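Local coordinates for protein (R)-specific secondary-alkylsulfatase (Pseudomonas sp., PDB 4AXH) that hydrolyses secondary alkyl sulfates with strict inversion of configuration, a zinc-dependent reaction that turns (R)-sulfate esters into (S)-alcohols, at residues V204-G209 with V262-L267; V280-Q285 with M296-P301; I558-D563 with G647-F652. All blocks are in the same frame, centred on the assembly; numbering follows the deposited sequence.

How the contacts relate
Contacts 1 and 2 adjoin in the metallo-beta-lactamase part of the chain, their centres about 15 Å apart. Contact 1 is in one mixed sheet of that fold and contact 2 in the other, and they meet where P207 CB packs 3.7 Å from M296 SD. Both lie near zinc ligands: the side chain of P207 is about 5 Å from that of H179, and that of N297 about 8 Å from the side chain of D310, while each is about 11 Å from a zinc ion. Contact 3 belongs to the C-terminal family region, away from the annotated sites; its nearest atoms are about 19 Å from contact 1 and 27 Å from contact 2, and it borders the second subunit.

Contact 1 (V204-G209 with V262-L267)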
loop_
_atom_site.group_PDB
_atom_site.type_symbol
_atom_site.label_atom_id
_atom_site.label_comp_id
_atom_site.label_asym_id
_atom_site.label_seq_id
_atom_site.Cartn_x
_atom_site.Cartn_y
_atom_site.Cartn_z
ATOM N N VAL A 204 10.013 -29.929 11.274
ATOM C CA VAL A 204 9.382 -29.035 10.310
ATOM C C VAL A 204 9.805 -27.559 10.547
ATOM O O VAL A 204 9.347 -26.915 11.492
ATOM C CB VAL A 204 7.848 -29.263 10.224
ATOM C CG1 VAL A 204 7.188 -28.257 9.300
ATOM C CG2 VAL A 204 7.549 -30.658 9.733
ATOM N N PHE A 205 10.691 -27.046 9.680
ATOM C CA PHE A 205 11.247 -25.685 9.764
ATOM C C PHE A 205 10.429 -24.690 8.973
ATOM O O PHE A 205 9.904 -25.032 7.913
ATOM C CB PHE A 205 12.699 -25.651 9.274
ATOM C CG PHE A 205 13.607 -26.695 9.879
ATOM C CD1 PHE A 205 13.688 -27.967 9.334
ATOM C CD2 PHE A 205 14.398 -26.396 10.977
ATOM C CE1 PHE A 205 14.526 -28.934 9.892
ATOM C CE2 PHE A 205 15.233 -27.360 11.540
ATOM C CZ PHE A 205 15.300 -28.622 10.988
ATOM N N ALA A 206 10.342 -23.441 9.486
ATOM C CA ALA A 206 9.598 -22.342 8.877
ATOM C C ALA A 206 10.111 -20.985 9.342
ATOM O O ALA A 206 10.535 -20.874 10.484
ATOM C CB ALA A 206 8.098 -22.467 9.169
ATOM N N PRO A 207 10.059 -19.922 8.483
ATOM C CA PRO A 207 10.543 -18.599 8.925
ATOM C C PRO A 207 9.632 -17.966 9.968
ATOM O O PRO A 207 8.469 -18.349 10.078
ATOM C CB PRO A 207 10.571 -17.787 7.635
ATOM C CG PRO A 207 9.604 -18.444 6.746
ATOM C CD PRO A 207 9.627 -19.891 7.068
ATOM N N SER A 208 10.171 -17.008 10.745
ATOM C CA SER A 208 9.483 -16.257 11.785
ATOM C C SER A 208 8.127 -15.741 11.304
ATOM O O SER A 208 8.035 -15.168 10.198
ATOM C CB SER A 208 10.358 -15.073 12.202
ATOM O OG SER A 208 9.710 -14.167 13.085
ATOM N N GLY A 209 7.097 -15.947 12.136
ATOM C CA GLY A 209 5.741 -15.456 11.885
ATOM C C GLY A 209 4.877 -16.218 10.900
ATOM O O GLY A 209 3.832 -15.702 10.473
ATOM N N VAL A 262 0.024 -28.083 8.146
ATOM C CA VAL A 262 0.593 -28.764 9.298
ATOM C C VAL A 262 1.588 -27.850 10.004
ATOM O O VAL A 262 2.591 -27.441 9.419
ATOM C CB VAL A 262 0.942 -30.283 9.234
ATOM C CG1 VAL A 262 0.372 -30.982 8.003
ATOM C CG2 VAL A 262 2.420 -30.566 9.451
ATOM N N ALA A 263 1.240 -27.441 11.230
ATOM C CA ALA A 263 2.032 -26.536 12.051
ATOM C C ALA A 263 3.513 -26.895 12.118
ATOM O O ALA A 263 3.850 -28.071 12.290
ATOM C CB ALA A 263 1.453 -26.466 13.442
ATOM N N PRO A 264 4.419 -25.900 11.959
ATOM C CA PRO A 264 5.857 -26.185 12.072
ATOM C C PRO A 264 6.315 -26.542 13.497
ATOM O O PRO A 264 5.662 -26.241 14.494
ATOM C CB PRO A 264 6.515 -24.891 11.595
ATOM C CG PRO A 264 5.407 -24.070 11.010
ATOM C CD PRO A 264 4.188 -24.462 11.721
ATOM N N ASN A 265 7.453 -27.213 13.554
ATOM C CA ASN A 265 8.151 -27.720 14.723
ATOM C C ASN A 265 9.119 -26.623 15.195
ATOM O O ASN A 265 8.976 -26.100 16.295
ATOM C CB ASN A 265 8.977 -28.910 14.246
ATOM C CG ASN A 265 9.024 -30.071 15.148
ATOM O OD1 ASN A 265 8.356 -31.067 14.903
ATOM N ND2 ASN A 265 9.910 -30.021 16.139
ATOM N N VAL A 266 10.110 -26.283 14.344
ATOM C CA VAL A 266 11.176 -25.318 14.608
ATOM C C VAL A 266 11.112 -24.049 13.743
ATOM O O VAL A 266 11.161 -24.119 12.506
ATOM C CB VAL A 266 12.586 -25.993 14.723
ATOM C CG1 VAL A 266 12.667 -27.335 13.992
ATOM C CG2 VAL A 266 13.732 -25.064 14.337
ATOM N N LEU A 267 11.022 -22.895 14.417
ATOM C CA LEU A 267 10.938 -21.562 13.819
ATOM C C LEU A 267 12.278 -20.848 13.705
ATOM O O LEU A 267 12.996 -20.745 14.695
ATOM C CB LEU A 267 9.977 -20.699 14.645
ATOM C CG LEU A 267 8.518 -20.719 14.195
ATOM C CD1 LEU A 267 7.595 -20.554 15.352
ATOM C CD2 LEU A 267 8.257 -19.628 13.168
#
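The F205 ring is met obliquely by V266: V266 CG1 lies 3.5 Å from F205 CE2, and V266 CG2 is 3.7 Å from F205 CD2. These two side chains run side by side and point the same way. A second ring meets the first where F284 CZ lies 3.9 Å from F205 CG, the planes about 35° apart, while A174 and V176 of strand 172-176 also pack on F205. The other sheet face carries A206 and L267. Here the P264 ring brings CG to 3.6 Å from A206 CB, and V204, its CG1 anti to the backbone N (chi1 176°), lays that methyl 3.7 Å from P264 CA.

F205 pairs with V266 and A206 with L267 in parallel register, as expected of a beta-alpha-beta crossover whose link carries helices 210-219 and 222-233. A206 N donates to V266 O. At the other end V204 O takes two donors: N265 N at 2.8 Å, in the carbonyl plane on a lone pair, and V266 N at 3.0 Å, well above that plane. S208 OG is engaged by E269.

The carbonyl of the buried V204 thus accepts from two successive amides, which ties the start of strand 266-268 to the margin of its sheet, while apolar contacts on both faces join the two strands, with no charged pair between them.

Contact 2 (V280-Q285 with M296-P301)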
loop_
_atom_site.group_PDB
_atom_site.type_symbol
_atom_site.label_atom_id
_atom_site.label_comp_id
_atom_site.label_asym_id
_atom_site.label_seq_id
_atom_site.Cartn_x
_atom_site.Cartn_y
_atom_site.Cartn_z
ATOM N N VAL A 280 22.573 -33.423 7.100
ATOM C CA VAL A 280 22.303 -32.431 6.063
ATOM C C VAL A 280 22.450 -31.076 6.723
ATOM O O VAL A 280 21.763 -30.794 7.705
ATOM C CB VAL A 280 20.908 -32.627 5.390
ATOM C CG1 VAL A 280 20.601 -31.507 4.415
ATOM C CG2 VAL A 280 20.817 -33.973 4.685
ATOM N N GLU A 281 23.381 -30.258 6.208
ATOM C CA GLU A 281 23.630 -28.917 6.709
ATOM C C GLU A 281 22.701 -27.965 5.964
ATOM O O GLU A 281 22.608 -28.001 4.729
ATOM C CB GLU A 281 25.095 -28.511 6.476
ATOM C CG GLU A 281 26.055 -28.842 7.595
ATOM C CD GLU A 281 27.502 -28.651 7.183
ATOM O OE1 GLU A 281 27.945 -27.484 7.075
ATOM O OE2 GLU A 281 28.184 -29.672 6.928
ATOM N N LEU A 282 22.009 -27.112 6.734
ATOM C CA LEU A 282 21.068 -26.116 6.241
ATOM C C LEU A 282 21.382 -24.799 6.892
ATOM O O LEU A 282 21.432 -24.723 8.116
ATOM C CB LEU A 282 19.604 -26.488 6.590
ATOM C CG LEU A 282 19.154 -27.937 6.408
ATOM C CD1 LEU A 282 17.962 -28.243 7.267
ATOM C CD2 LEU A 282 18.844 -28.229 4.971
ATOM N N GLU A 283 21.601 -23.763 6.073
ATOM C CA GLU A 283 21.765 -22.379 6.497
ATOM C C GLU A 283 20.544 -21.681 5.894
ATOM O O GLU A 283 20.294 -21.769 4.681
ATOM C CB GLU A 283 23.073 -21.752 5.981
ATOM C CG GLU A 283 23.349 -20.364 6.559
ATOM C CD GLU A 283 24.726 -19.745 6.347
ATOM O OE1 GLU A 283 25.642 -20.459 5.878
ATOM O OE2 GLU A 283 24.896 -18.547 6.670
ATOM N N PHE A 284 19.752 -21.076 6.759
ATOM C CA PHE A 284 18.553 -20.327 6.428
ATOM C C PHE A 284 18.842 -18.839 6.538
ATOM O O PHE A 284 19.483 -18.403 7.498
ATOM C CB PHE A 284 17.431 -20.697 7.419
ATOM C CG PHE A 284 17.091 -22.182 7.547
ATOM C CD1 PHE A 284 16.370 -22.839 6.553
ATOM C CD2 PHE A 284 17.432 -22.895 8.691
ATOM C CE1 PHE A 284 16.039 -24.185 6.673
ATOM C CE2 PHE A 284 17.088 -24.247 8.823
ATOM C CZ PHE A 284 16.409 -24.889 7.801
ATOM N N GLN A 285 18.363 -18.053 5.563
ATOM C CA GLN A 285 18.491 -16.591 5.543
ATOM C C GLN A 285 17.095 -15.976 5.536
ATOM O O GLN A 285 16.395 -16.111 4.538
ATOM C CB GLN A 285 19.275 -16.117 4.308
ATOM C CG GLN A 285 19.254 -14.580 4.121
ATOM C CD GLN A 285 19.573 -14.079 2.728
ATOM O OE1 GLN A 285 19.617 -14.841 1.740
ATOM N NE2 GLN A 285 19.764 -12.758 2.633
ATOM N N MET A 296 12.124 -16.958 3.561
ATOM C CA MET A 296 13.541 -17.241 3.732
ATOM C C MET A 296 14.158 -17.984 2.566
ATOM O O MET A 296 13.458 -18.651 1.811
ATOM C CB MET A 296 13.819 -18.000 5.059
ATOM C CG MET A 296 13.347 -19.433 5.084
ATOM S SD MET A 296 13.406 -20.055 6.752
ATOM C CE MET A 296 12.935 -21.783 6.489
ATOM N N ASN A 297 15.497 -17.918 2.469
ATOM C CA ASN A 297 16.289 -18.659 1.479
ATOM C C ASN A 297 17.000 -19.792 2.235
ATOM O O ASN A 297 17.152 -19.740 3.452
ATOM C CB ASN A 297 17.322 -17.754 0.787
ATOM C CG ASN A 297 16.746 -16.637 -0.035
ATOM O OD1 ASN A 297 15.744 -16.799 -0.740
ATOM N ND2 ASN A 297 17.404 -15.491 -0.008
ATOM N N ILE A 298 17.381 -20.829 1.533
ATOM C CA ILE A 298 18.030 -21.974 2.145
ATOM C C ILE A 298 19.305 -22.294 1.385
ATOM O O ILE A 298 19.254 -22.624 0.201
ATOM C CB ILE A 298 17.074 -23.193 2.264
ATOM C CG1 ILE A 298 15.758 -22.815 2.969
ATOM C CG2 ILE A 298 17.762 -24.393 2.969
ATOM C CD1 ILE A 298 14.626 -22.660 2.087
ATOM N N TYR A 299 20.451 -22.150 2.048
ATOM C CA TYR A 299 21.730 -22.480 1.432
ATOM C C TYR A 299 22.147 -23.871 1.934
ATOM O O TYR A 299 21.824 -24.261 3.057
ATOM C CB TYR A 299 22.795 -21.377 1.695
ATOM C CG TYR A 299 24.196 -21.705 1.217
ATOM C CD1 TYR A 299 24.514 -21.697 -0.138
ATOM C CD2 TYR A 299 25.225 -21.951 2.125
ATOM C CE1 TYR A 299 25.809 -21.978 -0.579
ATOM C CE2 TYR A 299 26.529 -22.206 1.698
ATOM C CZ TYR A 299 26.815 -22.230 0.346
ATOM O OH TYR A 299 28.089 -22.552 -0.055
ATOM N N LEU A 300 22.766 -24.638 1.057
ATOM C CA LEU A 300 23.235 -25.974 1.355
ATOM C C LEU A 300 24.749 -25.963 1.282
ATOM O O LEU A 300 25.324 -26.165 0.198
ATOM C CB LEU A 300 22.611 -27.026 0.419
ATOM C CG LEU A 300 21.101 -27.108 0.496
ATOM C CD1 LEU A 300 20.558 -28.071 -0.533
ATOM C CD2 LEU A 300 20.642 -27.478 1.895
ATOM N N PRO A 301 25.414 -25.665 2.435
ATOM C CA PRO A 301 26.890 -25.591 2.427
ATOM C C PRO A 301 27.601 -26.836 1.905
ATOM O O PRO A 301 28.570 -26.689 1.164
ATOM C CB PRO A 301 27.265 -25.185 3.860
ATOM C CG PRO A 301 26.044 -25.364 4.661
ATOM C CD PRO A 301 24.863 -25.347 3.767
#
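M296 runs beside F284, both side chains pointing the same way, and can be followed outward. Its CB lies against the backbone of the partner strand, 3.2 Å from Q285 O. CG takes the crowded position between backbone N and carbonyl carbon (chi1 71°), and beyond it the chain is extended. M296 SD then lies 4.9 Å from the centre of the F284 ring, 47° off its normal, an oblique Met-aromatic contact. The terminal CE ends 3.6 Å from F284 CD1. At the rim of that ring, near its plane, I298 CG1 also stands 3.6 Å from F284 CD1. Further along this face, L282 CD2 touches L300 CD2 at 3.6 Å.

The backbones form an antiparallel hairpin. E283 with Y299 and Q285 with N297 are hydrogen-bonded pairs, each closed by two N-H to O bonds, and F284 with I298 is the non-hydrogen-bonded pair between them. On the face of Q285 and N297, N297 ND2 donates to Q285 OE1 over 2.9 Å. The acceptor lies in the amide plane of N297, whereas the donor stands above that of Q285, the two amides being turned 62° apart. N297 OD1 accepts from N311, so both ends of this buried amide are engaged near the metal ligand D310. At the far end E281 OE1 is 3.7 Å from P301 CG and makes its salt bridge with R274.

The hairpin belongs to one of the two sheets of the metallo-beta-lactamase sandwich. Against one face lies the other sheet, where F284, M296 and I298 pack on V176 of strand 172-176; against the other lies helix 330-344, which Q285 and N297 touch and where Y299 stacks on Y344. Strand 272-277 flanks one side and strand 305-307 the other.

Contact 3 (I558-D563 with G647-F652); sequences IRLDTD and GLLDSF
Within the C-terminal SCP2-like region, just past the end of helix 549-559, L560 is joined by a single backbone bridge to L649, in the loop that follows helix 640-646. Two hydrogen bonds make it: D650 N donates to R559 O at 2.8 Å, and D561 N to L648 O at 3.0 Å. The R559 side chain adds a second tie. Its chain bends at chi3 (58°), which turns NE toward D650 O at 2.6 Å, nearly along the C=O axis. R559 NH2 reaches the same D650 O at 2.9 Å but stands 42° above the carbonyl plane. The guanidinium therefore grips one oxygen side-on with two nitrogens, and that oxygen lies in the guanidinium plane. L649 CB rests over one guanidinium face, 3.9 Å from R559 NH2.

The F652 ring, turned 70° from the guanidinium, touches R559 CG obliquely through CE2 at 3.7 Å, while I558 O approaches the ring edge in plane. On the other flank D561 OD2 and D650 OD1 are 3.2 Å apart, two acceptors of like charge. K564 is a long, weak ion partner of both, and K389 of the second subunit is another, equally weak, of D650 OD2.

L560 CD1 packs 3.8 Å from L648 CB, the two side chains parallel in direction, and both lean on L587 of strand 581-588 and A565 of helix 562-565. The loop is thereby laid across the junction of two successive helices beside the five-stranded sheet. The second subunit lies against it too: N385 of that subunit donates to I558 O and packs on F652, so the helix end takes part in the dimer contact.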
loop_
_atom_site.group_PDB
_atom_site.type_symbol
_atom_site.label_atom_id
_atom_site.label_comp_id
_atom_site.label_asym_id
_atom_site.label_seq_id
_atom_site.Cartn_x
_atom_site.Cartn_y
_atom_site.Cartn_z
ATOM N N ILE A 558 -16.816 -7.963 9.519
ATOM C CA ILE A 558 -16.844 -7.751 8.071
ATOM C C ILE A 558 -18.184 -8.262 7.497
ATOM O O ILE A 558 -18.752 -7.621 6.617
ATOM C CB ILE A 558 -15.585 -8.445 7.444
ATOM C CG1 ILE A 558 -14.332 -7.582 7.639
ATOM C CG2 ILE A 558 -15.786 -8.824 5.973
ATOM C CD1 ILE A 558 -13.014 -8.329 7.583
ATOM N N ARG A 559 -18.666 -9.411 7.997
ATOM C CA ARG A 559 -19.934 -10.038 7.598
ATOM C C ARG A 559 -21.159 -9.259 8.125
ATOM O O ARG A 559 -22.200 -9.239 7.469
ATOM C CB ARG A 559 -19.985 -11.493 8.079
ATOM C CG ARG A 559 -19.142 -12.426 7.218
ATOM C CD ARG A 559 -19.395 -13.868 7.551
ATOM N NE ARG A 559 -20.806 -14.197 7.376
ATOM C CZ ARG A 559 -21.399 -15.241 7.932
ATOM N NH1 ARG A 559 -20.702 -16.083 8.683
ATOM N NH2 ARG A 559 -22.689 -15.464 7.725
ATOM N N LEU A 560 -21.020 -8.604 9.297
ATOM C CA LEU A 560 -22.070 -7.794 9.905
ATOM C C LEU A 560 -22.602 -6.739 8.925
ATOM O O LEU A 560 -21.821 -6.020 8.283
ATOM C CB LEU A 560 -21.567 -7.140 11.205
ATOM C CG LEU A 560 -22.587 -6.326 12.008
ATOM C CD1 LEU A 560 -23.467 -7.230 12.821
ATOM C CD2 LEU A 560 -21.895 -5.361 12.912
ATOM N N ASP A 561 -23.935 -6.695 8.798
ATOM C CA ASP A 561 -24.670 -5.783 7.939
ATOM C C ASP A 561 -25.060 -4.559 8.744
ATOM O O ASP A 561 -26.077 -4.575 9.443
ATOM C CB ASP A 561 -25.921 -6.473 7.361
ATOM C CG ASP A 561 -26.675 -5.715 6.268
ATOM O OD1 ASP A 561 -26.324 -4.533 5.999
ATOM O OD2 ASP A 561 -27.581 -6.317 5.649
ATOM N N THR A 562 -24.250 -3.491 8.615
ATOM C CA THR A 562 -24.402 -2.190 9.269
ATOM C C THR A 562 -25.838 -1.657 9.209
ATOM O O THR A 562 -26.355 -1.221 10.234
ATOM C CB THR A 562 -23.370 -1.215 8.697
ATOM O OG1 THR A 562 -22.081 -1.770 8.928
ATOM C CG2 THR A 562 -23.450 0.166 9.314
ATOM N N ASP A 563 -26.488 -1.728 8.035
ATOM C CA ASP A 563 -27.861 -1.249 7.850
ATOM C C ASP A 563 -28.912 -1.904 8.755
ATOM O O ASP A 563 -29.682 -1.185 9.404
ATOM C CB ASP A 563 -28.263 -1.314 6.378
ATOM C CG ASP A 563 -27.458 -0.390 5.493
ATOM O OD1 ASP A 563 -26.742 0.496 6.044
ATOM O OD2 ASP A 563 -27.549 -0.535 4.251
ATOM N N GLY A 647 -28.254 -13.146 13.261
ATOM C CA GLY A 647 -29.271 -12.778 12.280
ATOM C C GLY A 647 -28.906 -11.548 11.482
ATOM O O GLY A 647 -29.510 -11.274 10.442
ATOM N N LEU A 648 -27.896 -10.815 11.965
ATOM C CA LEU A 648 -27.381 -9.577 11.374
ATOM C C LEU A 648 -26.153 -9.807 10.481
ATOM O O LEU A 648 -25.590 -8.852 9.944
ATOM C CB LEU A 648 -27.042 -8.582 12.506
ATOM C CG LEU A 648 -28.215 -8.156 13.380
ATOM C CD1 LEU A 648 -27.735 -7.500 14.648
ATOM C CD2 LEU A 648 -29.181 -7.277 12.607
ATOM N N LEU A 649 -25.763 -11.073 10.313
ATOM C CA LEU A 649 -24.605 -11.502 9.550
ATOM C C LEU A 649 -24.944 -11.815 8.101
ATOM O O LEU A 649 -25.748 -12.709 7.843
ATOM C CB LEU A 649 -24.057 -12.764 10.230
ATOM C CG LEU A 649 -22.837 -12.654 11.125
ATOM C CD1 LEU A 649 -22.780 -11.326 11.891
ATOM C CD2 LEU A 649 -22.763 -13.843 12.057
ATOM N N ASP A 650 -24.302 -11.108 7.148
ATOM C CA ASP A 650 -24.458 -11.361 5.700
ATOM C C ASP A 650 -23.650 -12.620 5.300
ATOM O O ASP A 650 -22.824 -13.109 6.080
ATOM C CB ASP A 650 -23.915 -10.181 4.852
ATOM C CG ASP A 650 -24.696 -8.869 4.858
ATOM O OD1 ASP A 650 -25.933 -8.903 4.602
ATOM O OD2 ASP A 650 -24.051 -7.797 4.980
ATOM N N SER A 651 -23.864 -13.107 4.070
ATOM C CA SER A 651 -23.125 -14.233 3.484
ATOM C C SER A 651 -22.619 -13.848 2.082
ATOM O O SER A 651 -23.350 -13.225 1.303
ATOM C CB SER A 651 -23.965 -15.509 3.459
ATOM O OG SER A 651 -23.658 -16.335 4.573
ATOM N N PHE A 652 -21.347 -14.141 1.800
ATOM C CA PHE A 652 -20.735 -13.741 0.538
ATOM C C PHE A 652 -20.566 -14.881 -0.412
ATOM O O PHE A 652 -20.124 -15.953 -0.009
ATOM C CB PHE A 652 -19.376 -13.060 0.757
ATOM C CG PHE A 652 -19.309 -11.953 1.787
ATOM C CD1 PHE A 652 -19.987 -10.751 1.593
ATOM C CD2 PHE A 652 -18.541 -12.096 2.932
ATOM C CE1 PHE A 652 -19.929 -9.728 2.555
ATOM C CE2 PHE A 652 -18.473 -11.073 3.881
ATOM C CZ PHE A 652 -19.169 -9.898 3.690
#